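Lipoprotein NlpE (Escherichia coli, PDB 2Z4I) takes part in copper homeostasis and in attachment of stationary-phase cells to hydrophobic surfaces, and activates the Cpx pathway from the outer membrane. Local coordinates at residues A[127-132]-A[142-147]; A[173-178]-A[207-212]; A[179-184]-A[196-201]. The protein carries 1 engineered substitution. One frame throughout, in Å; residues are numbered along the deposited sequence.

Interaction 1 of 3, residues A[127-132]-A[142-147]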
HETATM    1  N   MSE A 127       5.998 -14.814   7.117  1.00 31.50           N
HETATM    2  CA  MSE A 127       7.216 -14.517   6.389  1.00 32.74           C
HETATM    3  C   MSE A 127       8.104 -15.691   6.703  1.00 33.26           C
HETATM    4  O   MSE A 127       7.781 -16.471   7.598  1.00 35.71           O
HETATM    5  CB  MSE A 127       7.839 -13.220   6.888  1.00 33.54           C
HETATM    6  CG  MSE A 127       7.994 -13.148   8.360  1.00 36.84           C
HETATM    7 SE   MSE A 127       8.398 -11.349   8.837  1.00 42.02          SE
HETATM    8  CE  MSE A 127       6.778 -10.522   8.362  1.00 43.16           C
ATOM      9  N   THR A 128       9.205 -15.854   5.984  1.00 32.67           N
ATOM     10  CA  THR A 128      10.066 -16.992   6.272  1.00 32.10           C
ATOM     11  C   THR A 128      11.219 -16.623   7.161  1.00 32.47           C
ATOM     12  O   THR A 128      11.812 -15.557   7.009  1.00 33.03           O
ATOM     13  CB  THR A 128      10.611 -17.622   5.002  1.00 30.53           C
ATOM     14  OG1 THR A 128       9.515 -18.093   4.208  1.00 30.59           O
ATOM     15  CG2 THR A 128      11.521 -18.779   5.343  1.00 27.74           C
ATOM     16  N   LEU A 129      11.535 -17.506   8.103  1.00 33.68           N
ATOM     17  CA  LEU A 129      12.630 -17.237   9.015  1.00 35.52           C
ATOM     18  C   LEU A 129      13.601 -18.398   9.135  1.00 38.63           C
ATOM     19  O   LEU A 129      13.219 -19.566   9.085  1.00 40.78           O
ATOM     20  CB  LEU A 129      12.096 -16.864  10.401  1.00 33.48           C
ATOM     21  CG  LEU A 129      11.173 -15.649  10.483  1.00 30.38           C
ATOM     22  CD1 LEU A 129       9.771 -16.101  10.270  1.00 30.62           C
ATOM     23  CD2 LEU A 129      11.281 -14.985  11.834  1.00 30.69           C
ATOM     24  N   ARG A 130      14.870 -18.056   9.290  1.00 41.10           N
ATOM     25  CA  ARG A 130      15.922 -19.038   9.426  1.00 43.35           C
ATOM     26  C   ARG A 130      16.534 -18.753  10.786  1.00 43.77           C
ATOM     27  O   ARG A 130      16.998 -17.641  11.028  1.00 45.11           O
ATOM     28  CB  ARG A 130      16.968 -18.818   8.334  1.00 46.89           C
ATOM     29  CG  ARG A 130      17.293 -20.042   7.507  1.00 52.92           C
ATOM     30  CD  ARG A 130      16.136 -20.454   6.598  1.00 56.47           C
ATOM     31  NE  ARG A 130      16.027 -19.587   5.426  1.00 60.17           N
ATOM     32  CZ  ARG A 130      15.337 -19.886   4.325  1.00 61.67           C
ATOM     33  NH1 ARG A 130      14.678 -21.043   4.232  1.00 60.34           N
ATOM     34  NH2 ARG A 130      15.321 -19.028   3.307  1.00 61.11           N
ATOM     35  N   GLY A 131      16.528 -19.724  11.688  1.00 42.84           N
ATOM     36  CA  GLY A 131      17.119 -19.460  12.984  1.00 42.42           C
ATOM     37  C   GLY A 131      17.480 -20.716  13.739  1.00 43.62           C
ATOM     38  O   GLY A 131      17.159 -21.824  13.292  1.00 44.09           O
HETATM   39  N   MSE A 132      18.162 -20.548  14.871  1.00 42.78           N
HETATM   40  CA  MSE A 132      18.534 -21.680  15.697  1.00 43.02           C
HETATM   41  C   MSE A 132      17.430 -21.855  16.733  1.00 43.24           C
HETATM   42  O   MSE A 132      17.305 -21.053  17.653  1.00 43.89           O
HETATM   43  CB  MSE A 132      19.876 -21.427  16.392  1.00 45.19           C
HETATM   44  CG  MSE A 132      21.094 -21.288  15.459  1.00 47.10           C
HETATM   45 SE   MSE A 132      21.378 -22.735  14.172  1.00 54.13          SE
HETATM   46  CE  MSE A 132      21.450 -24.246  15.361  1.00 50.31           C
ATOM     47  N   PHE A 142      14.102 -18.824  19.595  1.00 38.70           N
ATOM     48  CA  PHE A 142      14.545 -18.902  18.209  1.00 37.30           C
ATOM     49  C   PHE A 142      15.537 -17.781  17.976  1.00 38.52           C
ATOM     50  O   PHE A 142      15.163 -16.604  17.935  1.00 37.29           O
ATOM     51  CB  PHE A 142      13.323 -18.745  17.295  1.00 36.42           C
ATOM     52  CG  PHE A 142      13.622 -18.770  15.815  1.00 33.44           C
ATOM     53  CD1 PHE A 142      14.024 -17.622  15.152  1.00 32.35           C
ATOM     54  CD2 PHE A 142      13.391 -19.917  15.068  1.00 33.36           C
ATOM     55  CE1 PHE A 142      14.179 -17.606  13.765  1.00 32.29           C
ATOM     56  CE2 PHE A 142      13.547 -19.913  13.677  1.00 33.56           C
ATOM     57  CZ  PHE A 142      13.938 -18.755  13.024  1.00 31.95           C
ATOM     58  N   THR A 143      16.812 -18.141  17.874  1.00 40.51           N
ATOM     59  CA  THR A 143      17.834 -17.139  17.606  1.00 42.83           C
ATOM     60  C   THR A 143      17.871 -17.019  16.084  1.00 44.12           C
ATOM     61  O   THR A 143      18.243 -17.960  15.377  1.00 44.14           O
ATOM     62  CB  THR A 143      19.195 -17.566  18.151  1.00 42.42           C
ATOM     63  OG1 THR A 143      19.117 -17.681  19.579  1.00 41.48           O
ATOM     64  CG2 THR A 143      20.245 -16.528  17.787  1.00 41.90           C
ATOM     65  N   ASP A 144      17.446 -15.859  15.595  1.00 45.62           N
ATOM     66  CA  ASP A 144      17.350 -15.604  14.169  1.00 46.89           C
ATOM     67  C   ASP A 144      18.670 -15.374  13.457  1.00 47.26           C
ATOM     68  O   ASP A 144      19.400 -14.438  13.770  1.00 47.22           O
ATOM     69  CB  ASP A 144      16.406 -14.425  13.945  1.00 47.86           C
ATOM     70  CG  ASP A 144      16.372 -13.976  12.509  1.00 50.37           C
ATOM     71  OD1 ASP A 144      17.162 -13.073  12.163  1.00 52.45           O
ATOM     72  OD2 ASP A 144      15.568 -14.530  11.727  1.00 49.79           O
ATOM     73  N   CYS A 145      18.962 -16.237  12.487  1.00 48.78           N
ATOM     74  CA  CYS A 145      20.198 -16.151  11.718  1.00 51.06           C
ATOM     75  C   CYS A 145      20.425 -14.752  11.166  1.00 51.05           C
ATOM     76  O   CYS A 145      21.519 -14.205  11.271  1.00 51.70           O
ATOM     77  CB  CYS A 145      20.191 -17.140  10.542  1.00 53.53           C
ATOM     78  SG  CYS A 145      20.381 -18.925  10.920  1.00 58.90           S
ATOM     79  N   ALA A 146      19.379 -14.172  10.590  1.00 50.01           N
ATOM     80  CA  ALA A 146      19.468 -12.848   9.987  1.00 48.33           C
ATOM     81  C   ALA A 146      19.850 -11.685  10.889  1.00 47.78           C
ATOM     82  O   ALA A 146      20.723 -10.911  10.536  1.00 48.77           O
ATOM     83  CB  ALA A 146      18.165 -12.528   9.277  1.00 49.04           C
ATOM     84  N   THR A 147      19.201 -11.545  12.039  1.00 47.70           N
ATOM     85  CA  THR A 147      19.485 -10.421  12.932  1.00 47.07           C
ATOM     86  C   THR A 147      20.212 -10.802  14.197  1.00 47.29           C
ATOM     87  O   THR A 147      20.550  -9.939  15.002  1.00 46.68           O
ATOM     88  CB  THR A 147      18.198  -9.715  13.373  1.00 47.46           C
ATOM     89  OG1 THR A 147      17.514 -10.523  14.340  1.00 46.25           O
ATOM     90  CG2 THR A 147      17.294  -9.486  12.186  1.00 47.14           C
TER
HETATM   91  O   HOH W   1      18.153 -20.075  20.107  1.00 41.11           O
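The CZ end of the F142 ring overlaps the backbone of G131, whose CA lies under one face toward the rim, 3.7 Å from the centroid and 29° off the normal, a CH-pi contact. CG of F142 is anti to the backbone N (chi1 179°), which swings the ring across the neighbouring strand. A side chain on G131 would run into this ring and into T143 O. L129 meets the same ring obliquely, its CB 3.7 Å from F142 CZ. Strands 127-135 and 140-144 form an antiparallel beta hairpin of the C-terminal OB-fold domain, and 127-132 belongs to a region that could contain a copper-binding motif. Next to the non-hydrogen-bonded pair G131-D144, M132 and T143 make the hydrogen-bonded pair: M132 N donates to T143 O at 2.6 Å, and T143 N returns a bond to M132 O at 3.0 Å, approaching from above the carbonyl plane. M132 O also accepts from a water at 2.8 Å, which joins it to T143 OG1. Where the second strand ends, C145 N reaches R130 O at 2.8 Å, in the carbonyl plane on a lone pair, while C145 SG is in a disulfide with C211. The R130 guanidinium leads away to S177, bonded through NH1. D144 OD1 accepts from T147 N at 2.6 Å, an Asx motif that fastens the turn leaving the strand.

Interaction 2 of 3, residues A[173-178]-A[207-212]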
ATOM      1  N   PRO A 173      20.558 -26.557  20.247  1.00 48.07           N
ATOM      2  CA  PRO A 173      19.612 -25.876  19.358  1.00 47.01           C
ATOM      3  C   PRO A 173      19.815 -26.320  17.910  1.00 46.02           C
ATOM      4  O   PRO A 173      20.945 -26.466  17.450  1.00 48.20           O
ATOM      5  CB  PRO A 173      19.933 -24.400  19.581  1.00 45.98           C
ATOM      6  CG  PRO A 173      21.369 -24.417  19.955  1.00 45.66           C
ATOM      7  CD  PRO A 173      21.453 -25.584  20.891  1.00 46.36           C
ATOM      8  N   VAL A 174      18.717 -26.537  17.201  1.00 43.85           N
ATOM      9  CA  VAL A 174      18.773 -26.985  15.821  1.00 42.70           C
ATOM     10  C   VAL A 174      18.315 -25.901  14.850  1.00 43.86           C
ATOM     11  O   VAL A 174      17.347 -25.177  15.117  1.00 42.63           O
ATOM     12  CB  VAL A 174      17.884 -28.218  15.626  1.00 40.86           C
ATOM     13  CG1 VAL A 174      17.953 -28.692  14.208  1.00 40.96           C
ATOM     14  CG2 VAL A 174      18.309 -29.304  16.571  1.00 41.01           C
ATOM     15  N   LEU A 175      19.011 -25.790  13.720  1.00 44.65           N
ATOM     16  CA  LEU A 175      18.648 -24.793  12.722  1.00 43.99           C
ATOM     17  C   LEU A 175      17.236 -25.135  12.292  1.00 43.16           C
ATOM     18  O   LEU A 175      16.904 -26.309  12.148  1.00 44.09           O
ATOM     19  CB  LEU A 175      19.582 -24.851  11.507  1.00 43.06           C
ATOM     20  CG  LEU A 175      19.306 -23.759  10.456  1.00 41.31           C
ATOM     21  CD1 LEU A 175      19.884 -22.441  10.954  1.00 39.13           C
ATOM     22  CD2 LEU A 175      19.909 -24.139   9.108  1.00 37.85           C
ATOM     23  N   LEU A 176      16.409 -24.118  12.081  1.00 42.03           N
ATOM     24  CA  LEU A 176      15.024 -24.346  11.692  1.00 40.09           C
ATOM     25  C   LEU A 176      14.613 -23.302  10.687  1.00 39.17           C
ATOM     26  O   LEU A 176      15.002 -22.141  10.799  1.00 41.18           O
ATOM     27  CB  LEU A 176      14.121 -24.251  12.934  1.00 39.93           C
ATOM     28  CG  LEU A 176      12.624 -24.616  12.957  1.00 40.90           C
ATOM     29  CD1 LEU A 176      11.815 -23.401  13.394  1.00 39.35           C
ATOM     30  CD2 LEU A 176      12.158 -25.131  11.605  1.00 38.66           C
ATOM     31  N   SER A 177      13.840 -23.722   9.696  1.00 38.13           N
ATOM     32  CA  SER A 177      13.323 -22.819   8.675  1.00 37.01           C
ATOM     33  C   SER A 177      11.805 -22.897   8.766  1.00 37.05           C
ATOM     34  O   SER A 177      11.208 -23.911   8.413  1.00 36.89           O
ATOM     35  CB  SER A 177      13.761 -23.268   7.287  1.00 38.76           C
ATOM     36  OG  SER A 177      13.100 -22.509   6.291  1.00 39.62           O
ATOM     37  N   VAL A 178      11.164 -21.838   9.238  1.00 35.89           N
ATOM     38  CA  VAL A 178       9.719 -21.885   9.369  1.00 34.82           C
ATOM     39  C   VAL A 178       9.089 -20.581   8.947  1.00 36.61           C
ATOM     40  O   VAL A 178       9.755 -19.542   8.937  1.00 38.86           O
ATOM     41  CB  VAL A 178       9.317 -22.169  10.836  1.00 32.11           C
ATOM     42  CG1 VAL A 178       9.731 -21.005  11.709  1.00 29.99           C
ATOM     43  CG2 VAL A 178       7.823 -22.408  10.941  1.00 30.45           C
ATOM     44  N   PRO A 207      19.555 -30.512  11.501  1.00 57.28           N
ATOM     45  CA  PRO A 207      20.440 -30.920  12.596  1.00 58.92           C
ATOM     46  C   PRO A 207      21.942 -30.704  12.472  1.00 60.50           C
ATOM     47  O   PRO A 207      22.575 -30.171  13.388  1.00 60.69           O
ATOM     48  CB  PRO A 207      20.086 -32.395  12.793  1.00 57.63           C
ATOM     49  CG  PRO A 207      19.597 -32.814  11.466  1.00 57.12           C
ATOM     50  CD  PRO A 207      18.737 -31.655  11.065  1.00 57.34           C
ATOM     51  N   ASN A 208      22.518 -31.117  11.353  1.00 62.76           N
ATOM     52  CA  ASN A 208      23.960 -30.986  11.178  1.00 64.49           C
ATOM     53  C   ASN A 208      24.438 -29.556  10.925  1.00 65.27           C
ATOM     54  O   ASN A 208      25.543 -29.188  11.325  1.00 65.62           O
ATOM     55  CB  ASN A 208      24.428 -31.906  10.041  1.00 63.63           C
ATOM     56  N   GLN A 209      23.597 -28.749  10.286  1.00 66.12           N
ATOM     57  CA  GLN A 209      23.961 -27.376   9.940  1.00 66.43           C
ATOM     58  C   GLN A 209      23.743 -26.317  11.009  1.00 66.58           C
ATOM     59  O   GLN A 209      23.094 -26.551  12.029  1.00 66.05           O
ATOM     60  CB  GLN A 209      23.187 -26.941   8.704  1.00 66.95           C
ATOM     61  CG  GLN A 209      23.058 -27.996   7.646  1.00 68.07           C
ATOM     62  CD  GLN A 209      21.747 -27.883   6.905  1.00 69.00           C
ATOM     63  OE1 GLN A 209      21.381 -26.809   6.422  1.00 68.82           O
ATOM     64  NE2 GLN A 209      21.024 -28.994   6.811  1.00 69.59           N
ATOM     65  N   ASP A 210      24.296 -25.138  10.733  1.00 67.34           N
ATOM     66  CA  ASP A 210      24.175 -23.968  11.594  1.00 68.64           C
ATOM     67  C   ASP A 210      23.955 -22.804  10.619  1.00 68.40           C
ATOM     68  O   ASP A 210      23.920 -23.017   9.409  1.00 68.33           O
ATOM     69  CB  ASP A 210      25.444 -23.771  12.430  1.00 70.44           C
ATOM     70  CG  ASP A 210      26.488 -22.940  11.724  1.00 72.79           C
ATOM     71  OD1 ASP A 210      26.689 -23.141  10.505  1.00 74.25           O
ATOM     72  OD2 ASP A 210      27.113 -22.092  12.394  1.00 73.95           O
ATOM     73  N   CYS A 211      23.818 -21.584  11.123  1.00 68.49           N
ATOM     74  CA  CYS A 211      23.547 -20.447  10.247  1.00 69.16           C
ATOM     75  C   CYS A 211      24.490 -20.215   9.066  1.00 71.27           C
ATOM     76  O   CYS A 211      24.034 -19.895   7.964  1.00 70.71           O
ATOM     77  CB  CYS A 211      23.452 -19.162  11.068  1.00 66.68           C
ATOM     78  SG  CYS A 211      21.990 -19.044  12.160  1.00 65.98           S
ATOM     79  N   SER A 212      25.794 -20.367   9.293  1.00 73.67           N
ATOM     80  CA  SER A 212      26.800 -20.153   8.246  1.00 75.33           C
ATOM     81  C   SER A 212      26.594 -21.015   7.001  1.00 75.69           C
ATOM     82  O   SER A 212      26.600 -20.515   5.877  1.00 74.91           O
ATOM     83  CB  SER A 212      28.201 -20.419   8.803  1.00 76.60           C
ATOM     84  OG  SER A 212      28.445 -19.655   9.971  1.00 79.26           O
TER
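D210 O is gripped by one hydrogen bond, given by the hydroxyl OG of S213 three residues on, which ties down the chain in the middle of its run past L175. This segment, 207-212, is irregular; it follows strand 205-206 and folds back over the start of strand 174-185 in the C-terminal OB-fold domain, so the meeting of the two is mostly one of apolar side chains with backbone. L175 carries most of it. Its CG is anti to the backbone N (chi1 -176°), and the two methyl groups fork over the loop. CD1 rests on the D210-C211 peptide, 4.0 Å from C211 N, and lies 4.2 Å from C211 SG. CD2 lies over the Q209-D210 part of the loop, 4.1 Å from Q209 OE1, as the bent Q209 side chain crosses it obliquely. Nearer the strand, L175 CB faces Q209 O at 3.9 Å. M132, C145 and Y206 also touch L175, so this leucine packs beside both halves of the C145-C211 disulfide. An alanine here would lose CG and both methyls, and would probably loosen the seat of residues 209-211 next to the disulfide. V174, on another side of the strand, makes the second, smaller contact while also packing on F205 and on Y163 and R167 of helix 157-167. Its CG1, anti to the backbone N, comes over the beginning of the loop at 3.6 Å from P207 N.

Interaction 3 of 3, residues A[179-184]-A[196-201]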
ATOM      1  N   GLU A 179       7.810 -20.641   8.585  1.00 36.19           N
ATOM      2  CA  GLU A 179       7.071 -19.445   8.224  1.00 36.47           C
ATOM      3  C   GLU A 179       6.412 -18.998   9.512  1.00 35.95           C
ATOM      4  O   GLU A 179       6.005 -19.830  10.312  1.00 35.57           O
ATOM      5  CB  GLU A 179       6.000 -19.751   7.184  1.00 37.03           C
ATOM      6  CG  GLU A 179       6.517 -19.712   5.765  1.00 39.72           C
ATOM      7  CD  GLU A 179       5.414 -19.913   4.747  1.00 42.68           C
ATOM      8  OE1 GLU A 179       4.384 -19.201   4.822  1.00 42.23           O
ATOM      9  OE2 GLU A 179       5.581 -20.783   3.866  1.00 43.88           O
ATOM     10  N   GLY A 180       6.324 -17.695   9.726  1.00 35.06           N
ATOM     11  CA  GLY A 180       5.702 -17.218  10.942  1.00 35.60           C
ATOM     12  C   GLY A 180       5.564 -15.716  10.989  1.00 35.69           C
ATOM     13  O   GLY A 180       6.105 -15.012  10.142  1.00 36.10           O
ATOM     14  N   HIS A 181       4.823 -15.224  11.973  1.00 35.49           N
ATOM     15  CA  HIS A 181       4.624 -13.789  12.138  1.00 36.06           C
ATOM     16  C   HIS A 181       4.741 -13.458  13.615  1.00 36.25           C
ATOM     17  O   HIS A 181       4.655 -14.345  14.462  1.00 36.88           O
ATOM     18  CB  HIS A 181       3.240 -13.378  11.630  1.00 37.85           C
ATOM     19  CG  HIS A 181       2.120 -14.158  12.243  1.00 38.76           C
ATOM     20  ND1 HIS A 181       1.823 -15.451  11.869  1.00 39.22           N
ATOM     21  CD2 HIS A 181       1.246 -13.841  13.227  1.00 37.63           C
ATOM     22  CE1 HIS A 181       0.815 -15.897  12.597  1.00 37.36           C
ATOM     23  NE2 HIS A 181       0.446 -14.939  13.427  1.00 37.20           N
ATOM     24  N   PHE A 182       4.951 -12.189  13.934  1.00 36.74           N
ATOM     25  CA  PHE A 182       5.060 -11.809  15.330  1.00 37.09           C
ATOM     26  C   PHE A 182       3.712 -11.442  15.901  1.00 38.13           C
ATOM     27  O   PHE A 182       2.890 -10.822  15.227  1.00 39.73           O
ATOM     28  CB  PHE A 182       6.009 -10.634  15.499  1.00 36.57           C
ATOM     29  CG  PHE A 182       7.422 -10.966  15.177  1.00 37.73           C
ATOM     30  CD1 PHE A 182       7.904 -10.819  13.886  1.00 37.61           C
ATOM     31  CD2 PHE A 182       8.263 -11.472  16.160  1.00 38.01           C
ATOM     32  CE1 PHE A 182       9.201 -11.171  13.576  1.00 39.91           C
ATOM     33  CE2 PHE A 182       9.564 -11.828  15.861  1.00 39.56           C
ATOM     34  CZ  PHE A 182      10.037 -11.680  14.565  1.00 38.90           C
ATOM     35  N   THR A 183       3.477 -11.831  17.146  1.00 37.95           N
ATOM     36  CA  THR A 183       2.220 -11.510  17.782  1.00 38.53           C
ATOM     37  C   THR A 183       2.490 -11.130  19.215  1.00 39.86           C
ATOM     38  O   THR A 183       3.580 -11.366  19.720  1.00 41.28           O
ATOM     39  CB  THR A 183       1.287 -12.695  17.759  1.00 38.00           C
ATOM     40  OG1 THR A 183       0.011 -12.296  18.257  1.00 39.65           O
ATOM     41  CG2 THR A 183       1.824 -13.803  18.627  1.00 37.72           C
ATOM     42  N   LEU A 184       1.502 -10.533  19.866  1.00 41.46           N
ATOM     43  CA  LEU A 184       1.643 -10.135  21.260  1.00 43.39           C
ATOM     44  C   LEU A 184       1.060 -11.212  22.146  1.00 46.71           C
ATOM     45  O   LEU A 184      -0.035 -11.704  21.896  1.00 47.13           O
ATOM     46  CB  LEU A 184       0.911  -8.820  21.535  1.00 41.21           C
ATOM     47  CG  LEU A 184       1.510  -7.562  20.910  1.00 39.27           C
ATOM     48  CD1 LEU A 184       0.579  -6.392  21.119  1.00 38.59           C
ATOM     49  CD2 LEU A 184       2.864  -7.285  21.522  1.00 39.39           C
ATOM     50  N   VAL A 196       6.223 -12.159  20.314  1.00 36.14           N
ATOM     51  CA  VAL A 196       6.507 -13.585  20.304  1.00 34.42           C
ATOM     52  C   VAL A 196       6.305 -14.105  18.892  1.00 34.45           C
ATOM     53  O   VAL A 196       5.408 -13.638  18.184  1.00 34.38           O
ATOM     54  CB  VAL A 196       5.554 -14.353  21.243  1.00 35.05           C
ATOM     55  CG1 VAL A 196       4.113 -14.099  20.843  1.00 34.90           C
ATOM     56  CG2 VAL A 196       5.824 -15.834  21.159  1.00 35.81           C
ATOM     57  N   LEU A 197       7.119 -15.075  18.484  1.00 33.15           N
ATOM     58  CA  LEU A 197       7.003 -15.626  17.139  1.00 33.61           C
ATOM     59  C   LEU A 197       5.999 -16.755  17.080  1.00 34.23           C
ATOM     60  O   LEU A 197       6.154 -17.771  17.763  1.00 34.17           O
ATOM     61  CB  LEU A 197       8.344 -16.155  16.636  1.00 34.04           C
ATOM     62  CG  LEU A 197       8.291 -16.606  15.173  1.00 34.15           C
ATOM     63  CD1 LEU A 197       8.139 -15.365  14.312  1.00 36.98           C
ATOM     64  CD2 LEU A 197       9.550 -17.352  14.768  1.00 34.35           C
ATOM     65  N   ALA A 198       4.976 -16.578  16.249  1.00 33.44           N
ATOM     66  CA  ALA A 198       3.938 -17.587  16.084  1.00 33.11           C
ATOM     67  C   ALA A 198       4.154 -18.280  14.746  1.00 34.00           C
ATOM     68  O   ALA A 198       4.160 -17.633  13.698  1.00 35.87           O
ATOM     69  CB  ALA A 198       2.563 -16.931  16.122  1.00 29.71           C
ATOM     70  N   PRO A 199       4.353 -19.604  14.758  1.00 34.15           N
ATOM     71  CA  PRO A 199       4.564 -20.319  13.491  1.00 34.19           C
ATOM     72  C   PRO A 199       3.317 -20.349  12.607  1.00 34.44           C
ATOM     73  O   PRO A 199       2.206 -20.252  13.108  1.00 36.55           O
ATOM     74  CB  PRO A 199       4.988 -21.710  13.953  1.00 34.74           C
ATOM     75  CG  PRO A 199       4.276 -21.854  15.304  1.00 33.90           C
ATOM     76  CD  PRO A 199       4.521 -20.499  15.919  1.00 33.80           C
ATOM     77  N   ASP A 200       3.502 -20.465  11.293  1.00 35.53           N
ATOM     78  CA  ASP A 200       2.384 -20.525  10.349  1.00 34.97           C
ATOM     79  C   ASP A 200       2.448 -21.803   9.529  1.00 35.97           C
ATOM     80  O   ASP A 200       1.536 -22.085   8.745  1.00 36.64           O
ATOM     81  CB  ASP A 200       2.399 -19.360   9.367  1.00 36.21           C
ATOM     82  CG  ASP A 200       1.970 -18.045   9.987  1.00 39.00           C
ATOM     83  OD1 ASP A 200       2.856 -17.297  10.465  1.00 41.95           O
ATOM     84  OD2 ASP A 200       0.749 -17.749   9.983  1.00 39.58           O
ATOM     85  N   THR A 201       3.531 -22.562   9.688  1.00 35.54           N
ATOM     86  CA  THR A 201       3.706 -23.820   8.957  1.00 36.79           C
ATOM     87  C   THR A 201       4.547 -24.789   9.785  1.00 38.73           C
ATOM     88  O   THR A 201       5.223 -24.379  10.735  1.00 39.23           O
ATOM     89  CB  THR A 201       4.468 -23.622   7.617  1.00 35.85           C
ATOM     90  OG1 THR A 201       5.880 -23.518   7.872  1.00 33.53           O
ATOM     91  CG2 THR A 201       3.999 -22.372   6.908  1.00 34.51           C
TER
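CB of H181 has D200 OD1 as its nearest neighbour across the pair, 4.1 Å away, and from there CG takes the crowded position between the backbone N and the carbonyl carbon (chi1 54°). The pair is the antiparallel beta hairpin of strands 174-185 and 194-199 in the OB-fold domain. CG of H181 passes D200 OD1, and ND1 donates to that oxygen at 2.5 Å, a His-carboxylate bond whose exact length is uncertain because D200 OD1 is crowded in the model. CE1 lies about equally near both carboxylate oxygens of D200. At the far end of the ring NE2 lies 4.0 Å from A198 CB, a methyl that covers one ring face near the rim. Ring and carboxylate planes stand 46° apart, and the nearby negative charge would probably favour a protonated imidazole. Beneath the ring the backbones of H181 and A198 exchange two bonds, H181 N to A198 O at 3.0 Å and A198 N to H181 O at 2.9 Å, the latter nearly along the C=O axis. T183 and V196 repeat the pairing further on, though the bond from V196 N is weak; D200 N donates to E179 O at 2.8 Å. On the face of the sheet bearing F182 and L197, the phenyl ring meets F151 edge-to-face, while L197 CD1 stands over the centre of the F182 ring, 4.1 Å from its centroid.

In the fold
All three contacts belong to the C-terminal domain and share its curled sheet, in which strand 174-185 adjoins 127-135. Interactions 1 and 2, with centres about 9 Å apart, are joined covalently by the disulfide, C145 SG to C211 SG at 2.0 Å, and by a probable hydrogen bond between L176 N and G131 O (2.7 Å). Further along the same strand pair, G180 N and M127 O, 2.9 Å apart, probably hydrogen-bond and so join interactions 3 and 1, whose centres are about 12 Å apart. Interactions 2 and 3 lie about 18 Å apart at successive parts of strand 174-185; V178 CG2 packs on T201 O at 3.3 Å. The possible copper-binding region overlaps interaction 1 alone.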